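Local coordinates for 450aa long hypothetical fmu protein (Pyrococcus horikoshii, PDB 2YXL) that probably methylates RNA cytosines at carbon 5 as an RsmB/NOP-family enzyme, and binds the S-adenosylmethionine analogue sinefungin, at residues G170-D175 with P433-T438. Sequence-based numbering, arbitrary orientation.
Sequences GDETED and PHRHST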
loop_
_atom_site.group_PDB
_atom_site.type_symbol
_atom_site.label_atom_id
_atom_site.label_comp_id
_atom_site.label_asym_id
_atom_site.label_seq_id
_atom_site.Cartn_x
_atom_site.Cartn_y
_atom_site.Cartn_z
ATOM N N GLY A 170 -15.194 15.941 7.053
ATOM C CA GLY A 170 -15.733 17.302 7.002
ATOM C C GLY A 170 -14.676 18.364 6.759
ATOM O O GLY A 170 -14.095 18.434 5.674
ATOM N N ASP A 171 -14.426 19.179 7.782
ATOM C CA ASP A 171 -13.437 20.261 7.728
ATOM C C ASP A 171 -12.021 19.770 7.432
ATOM O O ASP A 171 -11.211 20.501 6.861
ATOM C CB ASP A 171 -13.431 21.044 9.049
ATOM C CG ASP A 171 -14.712 21.833 9.279
ATOM O OD1 ASP A 171 -14.811 22.501 10.329
ATOM O OD2 ASP A 171 -15.617 21.794 8.416
ATOM N N GLU A 172 -11.737 18.529 7.821
ATOM C CA GLU A 172 -10.399 17.950 7.687
ATOM C C GLU A 172 -10.121 17.327 6.317
ATOM O O GLU A 172 -9.016 16.837 6.073
ATOM C CB GLU A 172 -10.153 16.923 8.801
ATOM C CG GLU A 172 -10.031 17.536 10.194
ATOM C CD GLU A 172 -9.799 16.507 11.292
ATOM O OE1 GLU A 172 -9.354 15.377 10.992
ATOM O OE2 GLU A 172 -10.056 16.837 12.468
ATOM N N THR A 173 -11.113 17.360 5.426
ATOM C CA THR A 173 -11.005 16.747 4.094
ATOM C C THR A 173 -9.821 17.281 3.283
ATOM O O THR A 173 -9.080 16.503 2.678
ATOM C CB THR A 173 -12.321 16.897 3.285
ATOM O OG1 THR A 173 -13.412 16.374 4.050
ATOM C CG2 THR A 173 -12.248 16.148 1.959
ATOM N N GLU A 174 -9.646 18.602 3.278
ATOM C CA GLU A 174 -8.546 19.238 2.551
ATOM C C GLU A 174 -7.179 18.792 3.080
ATOM O O GLU A 174 -6.284 18.469 2.299
ATOM C CB GLU A 174 -8.677 20.766 2.592
ATOM C CG GLU A 174 -7.699 21.506 1.680
ATOM C CD GLU A 174 -7.976 23.000 1.573
ATOM O OE1 GLU A 174 -7.716 23.568 0.491
ATOM O OE2 GLU A 174 -8.447 23.611 2.557
ATOM N N ASP A 175 -7.034 18.764 4.404
ATOM C CA ASP A 175 -5.792 18.333 5.048
ATOM C C ASP A 175 -5.464 16.866 4.763
ATOM O O ASP A 175 -4.294 16.517 4.559
ATOM C CB ASP A 175 -5.842 18.584 6.557
ATOM C CG ASP A 175 -5.683 20.053 6.913
ATOM O OD1 ASP A 175 -4.906 20.758 6.232
ATOM O OD2 ASP A 175 -6.328 20.500 7.885
ATOM N N PRO A 433 -3.521 9.815 8.088
ATOM C CA PRO A 433 -2.309 10.363 7.465
ATOM C C PRO A 433 -2.022 11.811 7.861
ATOM O O PRO A 433 -0.878 12.144 8.167
ATOM C CB PRO A 433 -2.610 10.267 5.962
ATOM C CG PRO A 433 -3.639 9.194 5.849
ATOM C CD PRO A 433 -4.476 9.313 7.078
ATOM N N HIS A 434 -3.055 12.650 7.873
ATOM C CA HIS A 434 -2.900 14.080 8.155
ATOM C C HIS A 434 -2.724 14.394 9.642
ATOM O O HIS A 434 -2.267 15.483 9.995
ATOM C CB HIS A 434 -4.066 14.882 7.558
ATOM C CG HIS A 434 -5.402 14.557 8.155
ATOM N ND1 HIS A 434 -6.002 13.323 8.015
ATOM C CD2 HIS A 434 -6.259 15.312 8.882
ATOM C CE1 HIS A 434 -7.165 13.329 8.639
ATOM N NE2 HIS A 434 -7.346 14.524 9.172
ATOM N N ARG A 435 -3.082 13.444 10.505
ATOM C CA ARG A 435 -2.893 13.606 11.951
ATOM C C ARG A 435 -1.639 12.904 12.468
ATOM O O ARG A 435 -1.002 13.387 13.399
ATOM C CB ARG A 435 -4.108 13.090 12.731
ATOM C CG ARG A 435 -5.413 13.819 12.463
ATOM C CD ARG A 435 -6.495 13.319 13.404
ATOM N NE ARG A 435 -7.841 13.501 12.863
ATOM C CZ ARG A 435 -8.945 12.965 13.384
ATOM N NH1 ARG A 435 -8.879 12.198 14.467
ATOM N NH2 ARG A 435 -10.123 13.193 12.815
ATOM N N HIS A 436 -1.289 11.768 11.868
ATOM C CA HIS A 436 -0.287 10.880 12.468
ATOM C C HIS A 436 0.903 10.513 11.584
ATOM O O HIS A 436 1.833 9.860 12.052
ATOM C CB HIS A 436 -0.954 9.600 12.985
ATOM C CG HIS A 436 -2.105 9.847 13.910
ATOM N ND1 HIS A 436 -3.406 9.534 13.577
ATOM C CD2 HIS A 436 -2.150 10.373 15.156
ATOM C CE1 HIS A 436 -4.203 9.854 14.582
ATOM N NE2 HIS A 436 -3.466 10.366 15.551
ATOM N N SER A 437 0.874 10.927 10.320
ATOM C CA SER A 437 1.941 10.603 9.357
ATOM C C SER A 437 2.178 9.096 9.196
ATOM O O SER A 437 3.314 8.635 9.057
ATOM C CB SER A 437 3.244 11.328 9.707
ATOM O OG SER A 437 3.084 12.726 9.567
ATOM N N THR A 438 1.087 8.342 9.240
ATOM C CA THR A 438 1.084 6.927 8.891
ATOM C C THR A 438 -0.152 6.708 8.018
ATOM O O THR A 438 -0.913 7.648 7.797
ATOM C CB THR A 438 1.103 6.020 10.157
ATOM O OG1 THR A 438 1.351 4.660 9.781
ATOM C CG2 THR A 438 -0.205 6.118 10.951
#
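Glu172 joins His434 and Arg435 through a His-carboxylate hydrogen bond and a salt bridge, a surface contact between two parts of the methyltransferase: the start of helix 173-181, in the region related to the RsmF/B ferredoxin-like domain, and the short helix 433-436, which follows strand 429-431 of the large mixed sheet of the catalytic region. A single carboxylate oxygen does most of the work. Glu172 OE1 accepts a hydrogen bond from His434 NE2 at 2.8 Å, nearly straight (167°), lying close to the imidazole plane and entering on the anti side of the carboxylate. On its syn side OE1 forms the salt bridge with Arg435, met side-on, with NH2 at 2.9 Å and NE at 3.1 Å from that oxygen, both bonds near the guanidinium plane but bent. All three donors are tilted out of the carboxylate plane, which stands steeply to both partners, 77° from the guanidinium. CG of His434 sits between its backbone N and carbonyl carbon (chi1 64°), which swings the ring toward Glu172 and leaves its CD2 4.0 Å from Asp175 CB; CB of the same histidine packs 3.4 Å from Asp175 O. Leu169 of helix 159-169 touches both His434 and Arg435, and Arg435 NH1 also forms a salt bridge with Asp421. Replacing Glu172 by an alanine would probably leave His434 NE2 without this acceptor and remove one carboxylate partner of Arg435, whose salt bridge to Asp421 would remain. Three donors converging on OE1 should concentrate negative charge there, and the carboxylate could favour protonation of His434, although the neighbouring arginine would oppose that shift.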